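Local atomic coordinates of mRNA-decapping enzyme subunit 1 (Saccharomyces cerevisiae, PDB entry 1Q67), a protein that acts with DCP2 in the decapping complex that removes the 7-methylguanine cap from mRNA, committing the transcript to 5' to 3' decay. Residues B[163-166]-B[167-171]; B[210-213]-B[214-218]. All blocks are in the same frame, centred on the assembly; numbering follows the deposited sequence.

Overall arrangement
Both contacts are local windings of a helix, so neither closes a long loop; along the chain they follow in series, and they neither nest nor cross. From the N terminus, strands 34-41 to 152-157 build the four-stranded sheet and begin the five-stranded one. The chain then enters helix 160-169, whose last two turns form interaction 1 before helix 171-176 begins. Strands 183-187, 190-194 and 200-205 complete the five-stranded sheet. Interaction 2 occupies the middle of helix 208-223, from near its start, and touches strands of both sheets. The two centres are 27 Å apart, and their nearest atoms about 11 Å. Interaction 1 sits on an outlying helical excursion, interaction 2 against the body of the PH-like fold.

Interaction 1: B[163-166]-B[167-171]; sequences VNKR and KVFNA
Lys165 O receives two backbone donors at once, Phe169 N at 2.8 Å in an almost straight i to i+4 bond and Val168 N from above the carbonyl plane, so the last turn of helix 160-169 mixes alpha and 3-10 spacing. Two residues earlier Lys167 N bonds to Val163 O at 3.0 Å in the ordinary alpha pattern. The bond from Asn170 N to Arg166 O is weak, as the chain turns off toward helix 171-176.

Lys167 and Asn164 run side by side. The first torsion of the lysine (chi1 -64°) sets CG beside its backbone N and 3.1 Å from Val163 O; bends at chi3 and chi4 then bring CE to 3.4 Å from Asn164 OD1. The ammonium does not reach that amide oxygen directly: Lys167 NZ lies 4.0 Å from Asn164 OD1. Instead a water accepts from Lys167 NZ at 2.6 Å and donates to Asn164 O at 2.9 Å. On another flank, the methylenes of Lys165 give Phe169 an aliphatic neighbour, Lys165 CG standing 4.0 Å from CD1 of the ring. Arg166, its chain extended to NE, sends its guanidinium past Asn170, where NH2 bonds to Asn177 O; Val163, the buried member, turns to Val158 and Leu196.

Long, flexible residues suit this exposed turn because their methylenes can pack while their charged ends stay hydrated or find a carbonyl. The water gives Asn164 O a second partner beside its weak bond from Val168 N. Ammonium and carbonyl are thus linked through solvent, which probably eases the lysine charge.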
ATOM      1  N   VAL B 163      15.979  23.958  12.234  1.00 37.28           N
ATOM      2  CA  VAL B 163      14.765  24.724  11.984  1.00 39.23           C
ATOM      3  C   VAL B 163      14.677  25.924  12.939  1.00 40.94           C
ATOM      4  O   VAL B 163      14.299  27.025  12.530  1.00 41.66           O
ATOM      5  CB  VAL B 163      13.496  23.851  12.152  1.00 39.60           C
ATOM      6  CG1 VAL B 163      12.241  24.716  12.053  1.00 38.55           C
ATOM      7  CG2 VAL B 163      13.459  22.778  11.074  1.00 40.23           C
ATOM      8  N   ASN B 164      15.026  25.711  14.206  1.00 40.61           N
ATOM      9  CA  ASN B 164      14.978  26.787  15.193  1.00 40.74           C
ATOM     10  C   ASN B 164      15.990  27.886  14.875  1.00 41.54           C
ATOM     11  O   ASN B 164      15.667  29.070  14.958  1.00 42.71           O
ATOM     12  CB  ASN B 164      15.222  26.242  16.605  1.00 39.01           C
ATOM     13  CG  ASN B 164      14.093  25.345  17.083  1.00 41.21           C
ATOM     14  OD1 ASN B 164      12.923  25.564  16.746  1.00 41.69           O
ATOM     15  ND2 ASN B 164      14.433  24.338  17.884  1.00 40.13           N
ATOM     16  N   LYS B 165      17.206  27.498  14.508  1.00 41.56           N
ATOM     17  CA  LYS B 165      18.228  28.474  14.162  1.00 43.74           C
ATOM     18  C   LYS B 165      17.734  29.295  12.973  1.00 46.33           C
ATOM     19  O   LYS B 165      17.818  30.530  12.967  1.00 45.60           O
ATOM     20  CB  LYS B 165      19.538  27.777  13.786  1.00 43.92           C
ATOM     21  CG  LYS B 165      20.661  28.749  13.422  1.00 46.67           C
ATOM     22  CD  LYS B 165      21.805  28.057  12.700  1.00 49.96           C
ATOM     23  CE  LYS B 165      22.636  27.183  13.631  1.00 53.23           C
ATOM     24  NZ  LYS B 165      23.514  27.993  14.520  1.00 56.47           N
ATOM     25  N   ARG B 166      17.218  28.594  11.969  1.00 47.58           N
ATOM     26  CA  ARG B 166      16.696  29.228  10.763  1.00 48.80           C
ATOM     27  C   ARG B 166      15.615  30.265  11.080  1.00 47.83           C
ATOM     28  O   ARG B 166      15.600  31.351  10.497  1.00 47.00           O
ATOM     29  CB  ARG B 166      16.133  28.155   9.826  1.00 50.92           C
ATOM     30  CG  ARG B 166      15.362  28.678   8.625  1.00 53.89           C
ATOM     31  CD  ARG B 166      14.625  27.526   7.944  1.00 57.78           C
ATOM     32  NE  ARG B 166      13.725  27.962   6.878  1.00 58.07           N
ATOM     33  CZ  ARG B 166      14.110  28.232   5.638  1.00 60.03           C
ATOM     34  NH1 ARG B 166      15.386  28.113   5.296  1.00 61.29           N
ATOM     35  NH2 ARG B 166      13.215  28.610   4.735  1.00 61.25           N
ATOM     36  N   LYS B 167      14.709  29.929  11.994  1.00 47.43           N
ATOM     37  CA  LYS B 167      13.631  30.848  12.369  1.00 47.94           C
ATOM     38  C   LYS B 167      14.169  32.158  12.941  1.00 47.29           C
ATOM     39  O   LYS B 167      13.543  33.208  12.806  1.00 45.97           O
ATOM     40  CB  LYS B 167      12.699  30.200  13.401  1.00 49.23           C
ATOM     41  CG  LYS B 167      11.958  28.969  12.886  1.00 55.47           C
ATOM     42  CD  LYS B 167      10.794  28.549  13.790  1.00 56.54           C
ATOM     43  CE  LYS B 167      11.247  28.145  15.197  1.00 59.81           C
ATOM     44  NZ  LYS B 167      11.653  29.312  16.044  1.00 60.33           N
ATOM     45  N   VAL B 168      15.337  32.089  13.573  1.00 46.91           N
ATOM     46  CA  VAL B 168      15.945  33.263  14.180  1.00 46.55           C
ATOM     47  C   VAL B 168      16.905  34.039  13.286  1.00 48.73           C
ATOM     48  O   VAL B 168      16.739  35.240  13.104  1.00 49.22           O
ATOM     49  CB  VAL B 168      16.702  32.888  15.480  1.00 46.00           C
ATOM     50  CG1 VAL B 168      17.366  34.126  16.072  1.00 44.74           C
ATOM     51  CG2 VAL B 168      15.744  32.273  16.490  1.00 40.22           C
ATOM     52  N   PHE B 169      17.895  33.356  12.720  1.00 50.61           N
ATOM     53  CA  PHE B 169      18.904  34.014  11.891  1.00 52.69           C
ATOM     54  C   PHE B 169      18.716  34.037  10.379  1.00 55.58           C
ATOM     55  O   PHE B 169      19.639  34.400   9.642  1.00 55.45           O
ATOM     56  CB  PHE B 169      20.277  33.426  12.212  1.00 50.28           C
ATOM     57  CG  PHE B 169      20.655  33.558  13.652  1.00 50.42           C
ATOM     58  CD1 PHE B 169      20.286  32.583  14.573  1.00 49.28           C
ATOM     59  CD2 PHE B 169      21.340  34.681  14.102  1.00 49.17           C
ATOM     60  CE1 PHE B 169      20.594  32.725  15.925  1.00 49.86           C
ATOM     61  CE2 PHE B 169      21.652  34.835  15.452  1.00 49.25           C
ATOM     62  CZ  PHE B 169      21.280  33.857  16.365  1.00 49.35           C
ATOM     63  N   ASN B 170      17.534  33.663   9.911  1.00 58.60           N
ATOM     64  CA  ASN B 170      17.267  33.660   8.480  1.00 61.74           C
ATOM     65  C   ASN B 170      15.764  33.793   8.288  1.00 62.65           C
ATOM     66  O   ASN B 170      15.153  33.092   7.479  1.00 62.79           O
ATOM     67  CB  ASN B 170      17.794  32.360   7.858  1.00 63.76           C
ATOM     68  CG  ASN B 170      17.810  32.402   6.341  1.00 67.63           C
ATOM     69  OD1 ASN B 170      18.240  33.392   5.734  1.00 68.40           O
ATOM     70  ND2 ASN B 170      17.355  31.317   5.716  1.00 68.70           N
ATOM     71  N   ALA B 171      15.184  34.713   9.052  1.00 64.16           N
ATOM     72  CA  ALA B 171      13.754  34.980   9.030  1.00 66.85           C
ATOM     73  C   ALA B 171      13.239  35.407   7.660  1.00 69.00           C
ATOM     74  O   ALA B 171      12.071  35.186   7.337  1.00 69.73           O
ATOM     75  CB  ALA B 171      13.417  36.045  10.068  1.00 65.84           C
TER
HETATM   76  O   HOH W   1      13.955  29.036  17.260  1.00 71.86           O

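Interaction 2: B[210-213]-B[214-218]; sequences DRQN and IYELI
Ile214 bonds through its N to Asp210 O at 3.0 Å and Tyr215 through its N to Arg211 O at 3.1 Å, the regular i to i+4 ladder of helix 208-223, the helix that packs on the beta sandwich of this PH-like domain. The ladder continues from Glu216 N to Gln212 O and from Leu217 N to Asn213 O with much the same geometry.

The side chain of Ile214 shows how the buried stripe is built. Its CB rests 3.4 Å from Asp210 O, the carbonyl that its own N also uses. At CB the chain forks. With chi1 at -159°, the CG2 methyl is placed between the backbone N and the carbonyl carbon, a tight site where it closes to 3.2 Å from Arg211 O. The longer branch, CG1 and then CD1, is extended and leads away from the preceding turn; this side chain packs on Phe39, Leu65, Ile67 and Ile205, strand residues of both sheets. A branched aliphatic suits the place, since one branch packs against the preceding turn while the other extends away from it, and the residue as a whole meets the strands.

Ile218, one turn on, continues the buried stripe against Ile67 and Val184. Beside the stripe, polar ends hold to strands: Asp210 OD2 bonds to Thr41 OG1, and Arg211 NE to Ile205 O.

The outward side is polar. Glu216, bent at chi2, folds back until its OE1 is 3.5 Å from Gln212 O. Tyr215 bridges the two environments, its side chain on Val184 and Val186 and alongside Gln212, the ring and amide planes 58° apart, with Gln212 OE1 approaching obliquely to 3.9 Å from Tyr215 CD2.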
ATOM      1  N   ASP B 210       9.380  -2.973  13.642  1.00 47.22           N
ATOM      2  CA  ASP B 210       9.972  -1.866  12.902  1.00 46.30           C
ATOM      3  C   ASP B 210       9.281  -0.528  13.135  1.00 44.97           C
ATOM      4  O   ASP B 210       9.857   0.525  12.860  1.00 44.53           O
ATOM      5  CB  ASP B 210      10.001  -2.168  11.404  1.00 46.77           C
ATOM      6  CG  ASP B 210      11.165  -3.052  11.020  1.00 48.36           C
ATOM      7  OD1 ASP B 210      12.118  -3.147  11.825  1.00 49.59           O
ATOM      8  OD2 ASP B 210      11.142  -3.636   9.916  1.00 48.67           O
ATOM      9  N   ARG B 211       8.055  -0.566  13.641  1.00 43.74           N
ATOM     10  CA  ARG B 211       7.312   0.663  13.896  1.00 44.48           C
ATOM     11  C   ARG B 211       7.975   1.461  15.012  1.00 42.79           C
ATOM     12  O   ARG B 211       8.177   2.668  14.892  1.00 40.75           O
ATOM     13  CB  ARG B 211       5.870   0.343  14.280  1.00 46.08           C
ATOM     14  CG  ARG B 211       5.107  -0.378  13.189  1.00 49.14           C
ATOM     15  CD  ARG B 211       3.779  -0.908  13.696  1.00 50.20           C
ATOM     16  NE  ARG B 211       3.202  -1.849  12.742  1.00 51.56           N
ATOM     17  CZ  ARG B 211       2.171  -2.642  13.007  1.00 51.25           C
ATOM     18  NH1 ARG B 211       1.597  -2.610  14.203  1.00 50.25           N
ATOM     19  NH2 ARG B 211       1.719  -3.468  12.078  1.00 52.15           N
ATOM     20  N   GLN B 212       8.322   0.771  16.092  1.00 42.11           N
ATOM     21  CA  GLN B 212       8.959   1.411  17.231  1.00 43.26           C
ATOM     22  C   GLN B 212      10.373   1.860  16.865  1.00 42.33           C
ATOM     23  O   GLN B 212      10.820   2.936  17.266  1.00 42.35           O
ATOM     24  CB  GLN B 212       9.006   0.444  18.417  1.00 45.37           C
ATOM     25  CG  GLN B 212       8.961   1.140  19.756  1.00 50.72           C
ATOM     26  CD  GLN B 212       7.660   1.901  19.965  1.00 51.78           C
ATOM     27  OE1 GLN B 212       7.622   2.908  20.667  1.00 53.36           O
ATOM     28  NE2 GLN B 212       6.587   1.415  19.359  1.00 52.97           N
ATOM     29  N   ASN B 213      11.076   1.039  16.093  1.00 41.35           N
ATOM     30  CA  ASN B 213      12.431   1.376  15.681  1.00 41.31           C
ATOM     31  C   ASN B 213      12.510   2.588  14.754  1.00 40.79           C
ATOM     32  O   ASN B 213      13.448   3.375  14.849  1.00 41.15           O
ATOM     33  CB  ASN B 213      13.090   0.171  15.009  1.00 45.68           C
ATOM     34  CG  ASN B 213      13.420  -0.928  15.996  1.00 49.48           C
ATOM     35  OD1 ASN B 213      12.587  -1.303  16.823  1.00 54.98           O
ATOM     36  ND2 ASN B 213      14.636  -1.454  15.917  1.00 53.39           N
ATOM     37  N   ILE B 214      11.542   2.743  13.854  1.00 38.56           N
ATOM     38  CA  ILE B 214      11.572   3.880  12.945  1.00 38.12           C
ATOM     39  C   ILE B 214      11.214   5.137  13.744  1.00 37.23           C
ATOM     40  O   ILE B 214      11.775   6.208  13.532  1.00 33.87           O
ATOM     41  CB  ILE B 214      10.588   3.694  11.751  1.00 37.96           C
ATOM     42  CG1 ILE B 214      11.008   4.608  10.600  1.00 43.11           C
ATOM     43  CG2 ILE B 214       9.165   4.068  12.148  1.00 39.12           C
ATOM     44  CD1 ILE B 214      10.111   4.525   9.374  1.00 45.79           C
ATOM     45  N   TYR B 215      10.282   4.986  14.678  1.00 37.48           N
ATOM     46  CA  TYR B 215       9.863   6.089  15.528  1.00 38.73           C
ATOM     47  C   TYR B 215      11.064   6.593  16.335  1.00 38.58           C
ATOM     48  O   TYR B 215      11.296   7.796  16.452  1.00 36.58           O
ATOM     49  CB  TYR B 215       8.757   5.617  16.481  1.00 40.26           C
ATOM     50  CG  TYR B 215       8.572   6.521  17.679  1.00 42.95           C
ATOM     51  CD1 TYR B 215       8.053   7.807  17.539  1.00 42.09           C
ATOM     52  CD2 TYR B 215       8.980   6.109  18.945  1.00 45.16           C
ATOM     53  CE1 TYR B 215       7.952   8.663  18.631  1.00 44.39           C
ATOM     54  CE2 TYR B 215       8.886   6.956  20.043  1.00 46.36           C
ATOM     55  CZ  TYR B 215       8.375   8.231  19.880  1.00 46.09           C
ATOM     56  OH  TYR B 215       8.327   9.079  20.962  1.00 47.63           O
ATOM     57  N   GLU B 216      11.827   5.652  16.881  1.00 38.93           N
ATOM     58  CA  GLU B 216      13.003   5.964  17.690  1.00 40.25           C
ATOM     59  C   GLU B 216      14.098   6.639  16.862  1.00 39.10           C
ATOM     60  O   GLU B 216      14.745   7.582  17.319  1.00 37.84           O
ATOM     61  CB  GLU B 216      13.561   4.680  18.312  1.00 44.31           C
ATOM     62  CG  GLU B 216      13.833   4.768  19.797  1.00 51.91           C
ATOM     63  CD  GLU B 216      12.577   4.627  20.621  1.00 56.10           C
ATOM     64  OE1 GLU B 216      11.962   3.543  20.557  1.00 60.79           O
ATOM     65  OE2 GLU B 216      12.205   5.591  21.329  1.00 58.18           O
ATOM     66  N   LEU B 217      14.316   6.146  15.645  1.00 35.82           N
ATOM     67  CA  LEU B 217      15.328   6.733  14.780  1.00 34.31           C
ATOM     68  C   LEU B 217      14.971   8.162  14.360  1.00 32.91           C
ATOM     69  O   LEU B 217      15.797   9.065  14.454  1.00 33.94           O
ATOM     70  CB  LEU B 217      15.533   5.871  13.533  1.00 33.00           C
ATOM     71  CG  LEU B 217      16.432   6.479  12.452  1.00 34.62           C
ATOM     72  CD1 LEU B 217      17.832   6.691  13.016  1.00 31.57           C
ATOM     73  CD2 LEU B 217      16.476   5.551  11.234  1.00 34.19           C
ATOM     74  N   ILE B 218      13.749   8.375  13.894  1.00 32.11           N
ATOM     75  CA  ILE B 218      13.361   9.710  13.463  1.00 34.79           C
ATOM     76  C   ILE B 218      13.391  10.700  14.625  1.00 34.69           C
ATOM     77  O   ILE B 218      13.827  11.842  14.471  1.00 37.37           O
ATOM     78  CB  ILE B 218      11.960   9.715  12.829  1.00 34.28           C
ATOM     79  CG1 ILE B 218      11.962   8.836  11.571  1.00 34.26           C
ATOM     80  CG2 ILE B 218      11.563  11.147  12.474  1.00 33.42           C
ATOM     81  CD1 ILE B 218      10.584   8.600  10.988  1.00 33.72           C
TER